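Local coordinates for protein alpha-L-rhamnosidase (Streptomyces avermitilis, PDB 3W5M) that hydrolyses terminal alpha-L-rhamnose residues from plant rhamnosides such as naringin, rutin, hesperidin and gum arabic, at residues Y871-H875 with R948-V953. Sequence-based numbering, arbitrary orientation.
Sequences YRLLH and RPGGEV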
loop_
_atom_site.group_PDB
_atom_site.type_symbol
_atom_site.label_atom_id
_atom_site.label_comp_id
_atom_site.label_asym_id
_atom_site.label_seq_id
_atom_site.Cartn_x
_atom_site.Cartn_y
_atom_site.Cartn_z
ATOM N N TYR A 871 -30.593 5.394 8.024
ATOM C CA TYR A 871 -30.498 6.708 7.407
ATOM C C TYR A 871 -30.199 7.787 8.438
ATOM O O TYR A 871 -29.474 8.731 8.143
ATOM C CB TYR A 871 -31.756 7.044 6.625
ATOM C CG TYR A 871 -31.706 6.616 5.168
ATOM C CD1 TYR A 871 -30.947 7.339 4.234
ATOM C CD2 TYR A 871 -32.426 5.494 4.717
ATOM C CE1 TYR A 871 -30.905 6.958 2.907
ATOM C CE2 TYR A 871 -32.392 5.110 3.385
ATOM C CZ TYR A 871 -31.628 5.847 2.489
ATOM O OH TYR A 871 -31.591 5.502 1.176
ATOM N N ARG A 872 -30.750 7.635 9.640
ATOM C CA ARG A 872 -30.561 8.627 10.697
ATOM C C ARG A 872 -29.076 8.721 11.047
ATOM O O ARG A 872 -28.503 9.821 11.100
ATOM C CB ARG A 872 -31.395 8.273 11.936
ATOM C CG ARG A 872 -31.460 9.369 12.996
ATOM C CD ARG A 872 -32.421 10.502 12.630
ATOM N NE ARG A 872 -32.719 11.350 13.790
ATOM C CZ ARG A 872 -33.722 11.138 14.645
ATOM N NH1 ARG A 872 -34.549 10.111 14.486
ATOM N NH2 ARG A 872 -33.905 11.961 15.667
ATOM N N LEU A 873 -28.469 7.559 11.258
ATOM C CA LEU A 873 -27.031 7.454 11.458
ATOM C C LEU A 873 -26.243 7.977 10.269
ATOM O O LEU A 873 -25.243 8.676 10.446
ATOM C CB LEU A 873 -26.623 6.015 11.758
ATOM C CG LEU A 873 -27.195 5.447 13.047
ATOM C CD1 LEU A 873 -26.647 4.062 13.245
ATOM C CD2 LEU A 873 -26.834 6.344 14.223
ATOM N N LEU A 874 -26.700 7.651 9.063
ATOM C CA LEU A 874 -25.977 8.029 7.852
ATOM C C LEU A 874 -25.905 9.549 7.676
ATOM O O LEU A 874 -24.845 10.085 7.331
ATOM C CB LEU A 874 -26.567 7.357 6.596
ATOM C CG LEU A 874 -25.750 7.594 5.319
ATOM C CD1 LEU A 874 -24.482 6.749 5.319
ATOM C CD2 LEU A 874 -26.592 7.305 4.080
ATOM N N HIS A 875 -27.026 10.232 7.924
ATOM C CA HIS A 875 -27.138 11.680 7.695
ATOM C C HIS A 875 -26.715 12.516 8.901
ATOM O O HIS A 875 -26.678 13.750 8.819
ATOM C CB HIS A 875 -28.572 12.054 7.321
ATOM C CG HIS A 875 -28.970 11.619 5.953
ATOM N ND1 HIS A 875 -28.264 11.977 4.825
ATOM C CD2 HIS A 875 -30.008 10.866 5.528
ATOM C CE1 HIS A 875 -28.846 11.451 3.762
ATOM N NE2 HIS A 875 -29.912 10.781 4.162
ATOM N N ARG A 948 -33.651 1.512 -1.479
ATOM C CA ARG A 948 -34.543 1.832 -0.389
ATOM C C ARG A 948 -34.467 3.319 -0.076
ATOM O O ARG A 948 -33.672 3.713 0.778
ATOM C CB ARG A 948 -34.173 1.015 0.846
ATOM C CG ARG A 948 -34.174 -0.489 0.645
ATOM C CD ARG A 948 -33.295 -1.115 1.692
ATOM N NE ARG A 948 -33.455 -2.563 1.842
ATOM C CZ ARG A 948 -34.366 -3.138 2.621
ATOM N NH1 ARG A 948 -35.233 -2.395 3.289
ATOM N NH2 ARG A 948 -34.411 -4.455 2.732
ATOM N N PRO A 949 -35.302 4.145 -0.741
ATOM C CA PRO A 949 -35.343 5.580 -0.455
ATOM C C PRO A 949 -35.624 5.818 1.023
ATOM O O PRO A 949 -36.213 4.959 1.693
ATOM C CB PRO A 949 -36.510 6.084 -1.311
ATOM C CG PRO A 949 -36.694 5.043 -2.364
ATOM C CD PRO A 949 -36.380 3.757 -1.668
ATOM N N GLY A 950 -35.170 6.963 1.531
ATOM C CA GLY A 950 -35.149 7.216 2.968
ATOM C C GLY A 950 -34.285 8.436 3.217
ATOM O O GLY A 950 -33.713 9.006 2.266
ATOM N N GLY A 951 -34.184 8.843 4.482
ATOM C CA GLY A 951 -33.432 10.053 4.840
ATOM C C GLY A 951 -33.714 11.191 3.880
ATOM O O GLY A 951 -34.868 11.472 3.568
ATOM N N GLU A 952 -32.661 11.807 3.351
ATOM C CA GLU A 952 -32.807 12.978 2.508
ATOM C C GLU A 952 -32.613 12.606 1.061
ATOM O O GLU A 952 -32.532 13.490 0.198
ATOM C CB GLU A 952 -31.775 14.056 2.876
ATOM C CG GLU A 952 -31.419 14.153 4.352
ATOM C CD GLU A 952 -30.304 15.161 4.644
ATOM O OE1 GLU A 952 -29.905 15.931 3.738
ATOM O OE2 GLU A 952 -29.821 15.173 5.795
ATOM N N VAL A 953 -32.516 11.304 0.781
ATOM C CA VAL A 953 -32.222 10.870 -0.583
ATOM C C VAL A 953 -33.513 10.723 -1.390
ATOM O O VAL A 953 -34.348 9.898 -1.067
ATOM C CB VAL A 953 -31.428 9.533 -0.641
ATOM C CG1 VAL A 953 -30.890 9.325 -2.055
ATOM C CG2 VAL A 953 -30.299 9.497 0.383
#
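Tyr871 lays one face of its ring against the backbone of Gly950 and Gly951. The CA of Gly950 makes a CH-pi contact over the face, 3.7 Å from the ring centroid. Gly951 N sits over the rim on this same face, 3.4 Å from CG of Tyr871. This is the tight part: a beta carbon on Gly950 would run into the Tyr871 ring, and one on Gly951 into the rings of Tyr871 and His875. The tyrosine chi1 of -91°, off the usual staggered values, carries the ring along the loop to Arg948. There the OH of Tyr871 donates a hydrogen bond to Arg948 O at 2.8 Å. The acceptor lies in the ring plane, while the hydroxyl stands 30° off the carbonyl plane. Val953 lies roughly perpendicular to the tyrosine side chain, with CG2 3.6 Å from Tyr871 CE1. A leucine in place of Tyr871 would probably leave Arg948 O without this donor and strip Gly950 of its aromatic cover.

The looser, solvent side is at Glu952, whose exposed side chain lies over the partly exposed imidazole of His875. The extended Glu952 chain runs antiparallel to the His875 side chain, its CG 3.6 Å above the ring centre. Its carboxylate stacks at 24° to the ring plane. Gly950 to Val953 form a type II' turn, closed by Val953 N to Gly950 O, and Gly951 takes its positive phi.

The contact joins helix 867-875 of the catalytic (alpha/alpha)6-barrel to the loop before strand 955-962 of the C-terminal beta-sandwich. Trp925 meets the Tyr871 ring edge-to-face. Val953 also touches Leu609 of helix 607-622 and Trp971 of strand 965-974.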